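PDB 4Y0L: putative membrane protein mmpL11 from Mycobacterium tuberculosis, which probably takes part in transport across the mycobacterial cell envelope as an RND-family membrane protein, the crystallised fragment being its second periplasmic domain, D2. Local coordinates for residues 2-7 against 70-75; 20-25 against 50-55. All blocks are in the same frame, centred on the assembly; numbering follows the deposited sequence.

Interaction 1 of 2, residues 2-7 against 70-75; sequences VQVLVR and TWMRTQ
The sulfur of Met72 meets two valines of strand 2-7. SD of Met72 lies 3.9 Å from CG1 of Val2, and this methyl meets the sulfur end-on. The same SD is 3.9 Å from CG2 of Val4, but Val4 comes at the methionine from an angle. All of this is apolar packing between buried residues, and about 100 Å² is covered in total. Met72 has CG anti to its carbonyl carbon (chi1 -71°). From there CA, CB, CG and SD form a straight zigzag (chi2 -177°), which carries the sulfur across to the strand. The backbones stay well apart, with CA of Val4 8.9 Å from CA of Met72.

The packing joins helix 66-80 to one face of the antiparallel sheet in a two-layer alpha/beta domain. Helix 19-29 adds Ile29 to the same cluster, touching both Val4 and Met72. Val87 of strand 84-87 touches Val2 and Met72.

No hydrogen bond joins the two segments. A polar tie runs instead from the helix to the edge strand 84-87, where Arg73 NH2 is hydrogen-bonded to Val87 O.

Interaction 2 of 2, residues 20-25 against 50-55; sequences QTIAAI and ALLSAV
Leu52 of strand 49-55 meets Ile25 and Ile22 of helix 19-29. The helix lies on the four-stranded antiparallel sheet, so this is helix-on-sheet packing inside a two-layer alpha/beta domain.

The closest pair is CG2 of Ile25 and CD1 of Leu52, 3.8 Å apart. The two side chains are set nearly perpendicular to each other. In Ile25, CG2 stands anti to the backbone N, with CG1 at chi1 -67°, and this turns the CG2 methyl to Leu52. The same CD1 of Leu52 also reaches Ile22, lying 4.1 Å from its backbone O and 4.3 Å from its CG2. One methyl of Leu52 thus touches two residues one helical turn apart. The side-chain contacts are apolar. The touch on Ile22 O is a methyl against a backbone carbonyl oxygen, not a hydrogen bond. No hydrogen bond joins the two segments, and the four touching residues are buried.

The segments run side by side. Short axes through 20-25 and 50-55 run nearly parallel, at 19°, and approach to 10.5 Å. Ala50 and Leu52 are two positions apart on the strand and face the helix together.

Further out, the strand is held on both sides. Ala50 and Leu52 form backbone hydrogen bonds with Val6 and Val4 of strand 2-7. On the other flank Leu51 bonds to Arg42 of strand 37-43, and Ser53 OG is bonded to Arg42 NH2. Pro41 and Phe43 of that strand touch Ile22. Ile25 also meets Val79 and Ala80 of helix 66-80, which links the two helices.

Ile22 turns its longer branch to Ala50, where CD1 of Ile22 packs 4.1 Å from CB of Ala50.

From the N terminus, the chain first lays down strand 2-7 and then helix 19-29. Interaction 2 closes a loop when strand 49-55 comes back under that helix. Helix 66-80 follows, and interaction 1 closes the longer loop onto strand 2-7. Interaction 2 is therefore nested inside interaction 1. Strands 2-7 and 49-55 are neighbours in the sheet. Each contact sets one helix on that sheet. The two contacts have centres 9 Å apart and touch directly: Val2 N and Ala54 O, 2.8 Å apart, form a probable hydrogen bond. CG1 of Val6 also packs on CD1 of Ile25 at 3.8 Å.

Interaction 1 of 2, residues 2-7 against 70-75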
ATOM      1  N   VAL A   2       1.986  10.008   4.157  1.00 49.14           N
ATOM      2  CA  VAL A   2       1.158   9.602   3.028  1.00 45.23           C
ATOM      3  C   VAL A   2       0.489   8.259   3.317  1.00 43.44           C
ATOM      4  O   VAL A   2       1.143   7.319   3.765  1.00 38.49           O
ATOM      5  CB  VAL A   2       1.988   9.498   1.727  1.00 47.19           C
ATOM      6  CG1 VAL A   2       1.093   9.151   0.541  1.00 60.86           C
ATOM      7  CG2 VAL A   2       2.727  10.800   1.465  1.00 44.28           C
ATOM      8  N   GLN A   3      -0.814   8.186   3.056  1.00 39.42           N
ATOM      9  CA  GLN A   3      -1.597   6.979   3.310  1.00 35.31           C
ATOM     10  C   GLN A   3      -1.890   6.216   2.023  1.00 33.47           C
ATOM     11  O   GLN A   3      -2.257   6.814   1.013  1.00 31.78           O
ATOM     12  CB  GLN A   3      -2.917   7.335   3.998  1.00 33.49           C
ATOM     13  CG  GLN A   3      -2.767   7.907   5.392  1.00 54.49           C
ATOM     14  CD  GLN A   3      -4.083   8.413   5.947  1.00 56.88           C
ATOM     15  OE1 GLN A   3      -4.588   9.456   5.527  1.00 51.89           O
ATOM     16  NE2 GLN A   3      -4.655   7.669   6.886  1.00 51.09           N
ATOM     17  N   VAL A   4      -1.733   4.895   2.076  1.00 28.98           N
ATOM     18  CA  VAL A   4      -2.063   4.022   0.953  1.00 29.15           C
ATOM     19  C   VAL A   4      -2.941   2.871   1.435  1.00 33.43           C
ATOM     20  O   VAL A   4      -2.579   2.149   2.363  1.00 29.14           O
ATOM     21  CB  VAL A   4      -0.797   3.460   0.274  1.00 32.79           C
ATOM     22  CG1 VAL A   4      -1.164   2.490  -0.847  1.00 26.58           C
ATOM     23  CG2 VAL A   4       0.055   4.594  -0.270  1.00 29.67           C
ATOM     24  N   LEU A   5      -4.096   2.712   0.792  1.00 25.52           N
ATOM     25  CA  LEU A   5      -5.070   1.695   1.172  1.00 31.94           C
ATOM     26  C   LEU A   5      -5.155   0.599   0.112  1.00 26.75           C
ATOM     27  O   LEU A   5      -5.331   0.887  -1.070  1.00 30.63           O
ATOM     28  CB  LEU A   5      -6.447   2.332   1.376  1.00 33.87           C
ATOM     29  CG  LEU A   5      -7.514   1.440   2.013  1.00 38.18           C
ATOM     30  CD1 LEU A   5      -7.256   1.272   3.502  1.00 29.64           C
ATOM     31  CD2 LEU A   5      -8.899   2.009   1.767  1.00 43.50           C
ATOM     32  N   VAL A   6      -5.034  -0.653   0.546  1.00 22.74           N
ATOM     33  CA  VAL A   6      -5.088  -1.795  -0.359  1.00 23.83           C
ATOM     34  C   VAL A   6      -6.281  -2.688  -0.025  1.00 20.96           C
ATOM     35  O   VAL A   6      -6.383  -3.201   1.088  1.00 19.78           O
ATOM     36  CB  VAL A   6      -3.796  -2.635  -0.293  1.00 28.29           C
ATOM     37  CG1 VAL A   6      -3.761  -3.644  -1.432  1.00 30.86           C
ATOM     38  CG2 VAL A   6      -2.568  -1.734  -0.350  1.00 26.42           C
ATOM     39  N   ARG A   7      -7.175  -2.869  -0.995  1.00 21.09           N
ATOM     40  CA  ARG A   7      -8.355  -3.713  -0.813  1.00 33.06           C
ATOM     41  C   ARG A   7      -8.258  -4.965  -1.669  1.00 28.34           C
ATOM     42  O   ARG A   7      -7.828  -4.911  -2.822  1.00 30.27           O
ATOM     43  CB  ARG A   7      -9.639  -2.949  -1.162  1.00 46.34           C
ATOM     44  CG  ARG A   7      -9.959  -1.801  -0.218  1.00 40.14           C
ATOM     45  CD  ARG A   7      -9.983  -0.468  -0.943  1.00 43.19           C
ATOM     46  NE  ARG A   7     -11.292  -0.171  -1.519  1.00 48.45           N
ATOM     47  CZ  ARG A   7     -11.512   0.755  -2.448  1.00 48.74           C
ATOM     48  NH1 ARG A   7     -10.506   1.475  -2.929  1.00 45.58           N
ATOM     49  NH2 ARG A   7     -12.739   0.956  -2.908  1.00 63.83           N
ATOM     50  N   THR A  70       1.484  11.555  -6.712  1.00 51.24           N
ATOM     51  CA  THR A  70       1.353  11.331  -8.149  1.00 55.21           C
ATOM     52  C   THR A  70       2.272  10.195  -8.595  1.00 49.79           C
ATOM     53  O   THR A  70       1.929   9.420  -9.487  1.00 49.25           O
ATOM     54  CB  THR A  70       1.675  12.608  -8.961  1.00 66.81           C
ATOM     55  OG1 THR A  70       1.490  12.351 -10.358  1.00 68.54           O
ATOM     56  CG2 THR A  70       3.106  13.074  -8.721  1.00 66.55           C
ATOM     57  N   TRP A  71       3.437  10.102  -7.963  1.00 48.89           N
ATOM     58  CA  TRP A  71       4.387   9.035  -8.253  1.00 46.73           C
ATOM     59  C   TRP A  71       3.799   7.679  -7.868  1.00 51.44           C
ATOM     60  O   TRP A  71       3.867   6.722  -8.636  1.00 58.36           O
ATOM     61  CB  TRP A  71       5.701   9.277  -7.507  1.00 46.77           C
ATOM     62  CG  TRP A  71       6.769   8.271  -7.806  1.00 44.97           C
ATOM     63  CD1 TRP A  71       7.793   8.406  -8.696  1.00 46.50           C
ATOM     64  CD2 TRP A  71       6.924   6.976  -7.209  1.00 46.99           C
ATOM     65  NE1 TRP A  71       8.576   7.278  -8.692  1.00 44.18           N
ATOM     66  CE2 TRP A  71       8.064   6.385  -7.789  1.00 41.02           C
ATOM     67  CE3 TRP A  71       6.210   6.261  -6.243  1.00 46.81           C
ATOM     68  CZ2 TRP A  71       8.507   5.112  -7.436  1.00 37.95           C
ATOM     69  CZ3 TRP A  71       6.651   4.994  -5.894  1.00 35.76           C
ATOM     70  CH2 TRP A  71       7.789   4.435  -6.489  1.00 35.31           C
ATOM     71  N   MET A  72       3.216   7.610  -6.676  1.00 53.41           N
ATOM     72  CA  MET A  72       2.628   6.372  -6.178  1.00 43.91           C
ATOM     73  C   MET A  72       1.429   5.936  -7.017  1.00 44.50           C
ATOM     74  O   MET A  72       1.292   4.759  -7.352  1.00 37.30           O
ATOM     75  CB  MET A  72       2.204   6.539  -4.718  1.00 41.76           C
ATOM     76  CG  MET A  72       3.366   6.635  -3.748  1.00 48.31           C
ATOM     77  SD  MET A  72       2.827   6.755  -2.035  1.00 58.86           S
ATOM     78  CE  MET A  72       4.372   7.158  -1.228  1.00 42.00           C
ATOM     79  N   ARG A  73       0.567   6.888  -7.357  1.00 53.38           N
ATOM     80  CA  ARG A  73      -0.622   6.595  -8.153  1.00 49.96           C
ATOM     81  C   ARG A  73      -0.264   6.096  -9.551  1.00 46.84           C
ATOM     82  O   ARG A  73      -1.103   5.523 -10.246  1.00 45.03           O
ATOM     83  CB  ARG A  73      -1.507   7.839  -8.254  1.00 47.00           C
ATOM     84  CG  ARG A  73      -2.269   8.145  -6.977  1.00 50.59           C
ATOM     85  CD  ARG A  73      -2.957   9.496  -7.040  1.00 51.45           C
ATOM     86  NE  ARG A  73      -3.794   9.722  -5.865  1.00 59.42           N
ATOM     87  CZ  ARG A  73      -4.272  10.907  -5.496  1.00 57.12           C
ATOM     88  NH1 ARG A  73      -3.995  11.995  -6.204  1.00 55.78           N
ATOM     89  NH2 ARG A  73      -5.025  11.003  -4.411  1.00 54.05           N
ATOM     90  N   THR A  74       0.985   6.314  -9.951  1.00 42.41           N
ATOM     91  CA  THR A  74       1.467   5.896 -11.260  1.00 47.63           C
ATOM     92  C   THR A  74       2.176   4.544 -11.196  1.00 46.14           C
ATOM     93  O   THR A  74       2.108   3.757 -12.140  1.00 58.48           O
ATOM     94  CB  THR A  74       2.440   6.943 -11.850  1.00 54.67           C
ATOM     95  OG1 THR A  74       1.782   8.213 -11.945  1.00 61.12           O
ATOM     96  CG2 THR A  74       2.927   6.526 -13.233  1.00 46.85           C
ATOM     97  N   GLN A  75       2.843   4.281 -10.077  1.00 41.50           N
ATOM     98  CA  GLN A  75       3.762   3.148  -9.975  1.00 38.84           C
ATOM     99  C   GLN A  75       3.196   1.952  -9.212  1.00 33.05           C
ATOM    100  O   GLN A  75       3.517   0.807  -9.524  1.00 36.77           O
ATOM    101  CB  GLN A  75       5.060   3.603  -9.303  1.00 44.19           C
ATOM    102  CG  GLN A  75       5.819   4.656 -10.088  1.00 44.68           C
ATOM    103  CD  GLN A  75       6.298   4.149 -11.431  1.00 56.25           C
ATOM    104  OE1 GLN A  75       6.712   2.996 -11.560  1.00 41.36           O
ATOM    105  NE2 GLN A  75       6.239   5.008 -12.443  1.00 55.20           N
TER

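Interaction 2 of 2, residues 20-25 against 50-55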
ATOM      1  N   GLN A  20       2.475 -11.190   0.274  1.00 12.15           N
ATOM      2  CA  GLN A  20       3.533 -10.842  -0.667  1.00 16.35           C
ATOM      3  C   GLN A  20       3.127  -9.635  -1.505  1.00 16.05           C
ATOM      4  O   GLN A  20       3.968  -8.820  -1.885  1.00 14.54           O
ATOM      5  CB  GLN A  20       3.867 -12.033  -1.568  1.00 14.38           C
ATOM      6  CG  GLN A  20       4.891 -11.729  -2.654  1.00 30.30           C
ATOM      7  CD  GLN A  20       6.201 -11.211  -2.094  1.00 42.66           C
ATOM      8  OE1 GLN A  20       6.595 -11.562  -0.983  1.00 34.09           O
ATOM      9  NE2 GLN A  20       6.883 -10.366  -2.863  1.00 40.44           N
ATOM     10  N   THR A  21       1.835  -9.524  -1.793  1.00 12.00           N
ATOM     11  CA  THR A  21       1.319  -8.375  -2.520  1.00 15.17           C
ATOM     12  C   THR A  21       1.451  -7.121  -1.668  1.00 13.00           C
ATOM     13  O   THR A  21       1.812  -6.059  -2.166  1.00 14.07           O
ATOM     14  CB  THR A  21      -0.151  -8.574  -2.918  1.00 18.72           C
ATOM     15  OG1 THR A  21      -0.273  -9.767  -3.702  1.00 27.95           O
ATOM     16  CG2 THR A  21      -0.660  -7.379  -3.723  1.00 18.59           C
ATOM     17  N   ILE A  22       1.149  -7.251  -0.383  1.00 13.65           N
ATOM     18  CA  ILE A  22       1.306  -6.145   0.547  1.00 14.21           C
ATOM     19  C   ILE A  22       2.786  -5.816   0.712  1.00 24.65           C
ATOM     20  O   ILE A  22       3.164  -4.646   0.815  1.00 22.08           O
ATOM     21  CB  ILE A  22       0.680  -6.468   1.920  1.00 13.64           C
ATOM     22  CG1 ILE A  22      -0.839  -6.586   1.783  1.00 21.15           C
ATOM     23  CG2 ILE A  22       1.023  -5.389   2.936  1.00 17.31           C
ATOM     24  CD1 ILE A  22      -1.541  -7.101   3.028  1.00 25.95           C
ATOM     25  N   ALA A  23       3.620  -6.851   0.740  1.00 17.52           N
ATOM     26  CA  ALA A  23       5.062  -6.669   0.892  1.00 25.52           C
ATOM     27  C   ALA A  23       5.661  -5.993  -0.339  1.00 16.70           C
ATOM     28  O   ALA A  23       6.577  -5.179  -0.226  1.00 26.86           O
ATOM     29  CB  ALA A  23       5.738  -8.006   1.144  1.00 22.62           C
ATOM     30  N   ALA A  24       5.135  -6.331  -1.512  1.00 15.31           N
ATOM     31  CA  ALA A  24       5.614  -5.747  -2.764  1.00 16.75           C
ATOM     32  C   ALA A  24       5.231  -4.274  -2.853  1.00 17.62           C
ATOM     33  O   ALA A  24       6.036  -3.440  -3.257  1.00 19.45           O
ATOM     34  CB  ALA A  24       5.057  -6.512  -3.958  1.00 16.65           C
ATOM     35  N   ILE A  25       3.994  -3.964  -2.479  1.00 16.86           N
ATOM     36  CA  ILE A  25       3.516  -2.584  -2.477  1.00 18.27           C
ATOM     37  C   ILE A  25       4.315  -1.756  -1.478  1.00 18.75           C
ATOM     38  O   ILE A  25       4.712  -0.630  -1.767  1.00 28.28           O
ATOM     39  CB  ILE A  25       2.011  -2.512  -2.135  1.00 17.29           C
ATOM     40  CG1 ILE A  25       1.191  -3.152  -3.254  1.00 27.35           C
ATOM     41  CG2 ILE A  25       1.560  -1.066  -1.941  1.00 25.29           C
ATOM     42  CD1 ILE A  25      -0.214  -3.524  -2.851  1.00 16.45           C
ATOM     43  N   ALA A  50      -5.944  -3.043   3.993  1.00 20.95           N
ATOM     44  CA  ALA A  50      -4.698  -2.846   4.720  1.00 25.35           C
ATOM     45  C   ALA A  50      -4.172  -1.435   4.475  1.00 25.49           C
ATOM     46  O   ALA A  50      -4.013  -1.015   3.329  1.00 24.22           O
ATOM     47  CB  ALA A  50      -3.665  -3.877   4.298  1.00 20.74           C
ATOM     48  N   LEU A  51      -3.908  -0.708   5.557  1.00 26.74           N
ATOM     49  CA  LEU A  51      -3.378   0.646   5.459  1.00 24.28           C
ATOM     50  C   LEU A  51      -1.856   0.637   5.562  1.00 24.56           C
ATOM     51  O   LEU A  51      -1.289   0.091   6.509  1.00 28.57           O
ATOM     52  CB  LEU A  51      -3.968   1.542   6.552  1.00 22.28           C
ATOM     53  CG  LEU A  51      -3.607   3.028   6.442  1.00 37.10           C
ATOM     54  CD1 LEU A  51      -4.438   3.710   5.362  1.00 46.10           C
ATOM     55  CD2 LEU A  51      -3.777   3.733   7.780  1.00 42.48           C
ATOM     56  N   LEU A  52      -1.208   1.237   4.571  1.00 31.62           N
ATOM     57  CA  LEU A  52       0.234   1.452   4.595  1.00 26.61           C
ATOM     58  C   LEU A  52       0.523   2.947   4.674  1.00 31.80           C
ATOM     59  O   LEU A  52       0.139   3.707   3.785  1.00 23.00           O
ATOM     60  CB  LEU A  52       0.893   0.839   3.357  1.00 33.02           C
ATOM     61  CG  LEU A  52       0.874  -0.690   3.286  1.00 31.10           C
ATOM     62  CD1 LEU A  52       1.181  -1.176   1.876  1.00 19.89           C
ATOM     63  CD2 LEU A  52       1.862  -1.287   4.282  1.00 38.05           C
ATOM     64  N   SER A  53       1.194   3.358   5.748  1.00 28.11           N
ATOM     65  CA  SER A  53       1.494   4.767   5.979  1.00 36.82           C
ATOM     66  C   SER A  53       2.988   5.042   5.847  1.00 34.95           C
ATOM     67  O   SER A  53       3.806   4.443   6.548  1.00 40.18           O
ATOM     68  CB  SER A  53       1.000   5.197   7.361  1.00 35.36           C
ATOM     69  OG  SER A  53       1.778   4.605   8.388  1.00 46.87           O
ATOM     70  N   ALA A  54       3.328   5.957   4.945  1.00 33.40           N
ATOM     71  CA  ALA A  54       4.717   6.310   4.678  1.00 32.61           C
ATOM     72  C   ALA A  54       5.038   7.703   5.193  1.00 38.81           C
ATOM     73  O   ALA A  54       4.354   8.676   4.868  1.00 42.84           O
ATOM     74  CB  ALA A  54       5.005   6.228   3.196  1.00 29.34           C
ATOM     75  N   VAL A  55       6.091   7.791   5.997  1.00 52.13           N
ATOM     76  CA  VAL A  55       6.569   9.075   6.477  1.00 57.99           C
ATOM     77  C   VAL A  55       7.559   9.671   5.479  1.00 62.06           C
ATOM     78  O   VAL A  55       8.378   8.959   4.889  1.00 58.17           O
ATOM     79  CB  VAL A  55       7.227   8.954   7.856  1.00 49.13           C
ATOM     80  CG1 VAL A  55       7.747  10.303   8.317  1.00 55.79           C
ATOM     81  CG2 VAL A  55       6.237   8.401   8.869  1.00 45.34           C
TER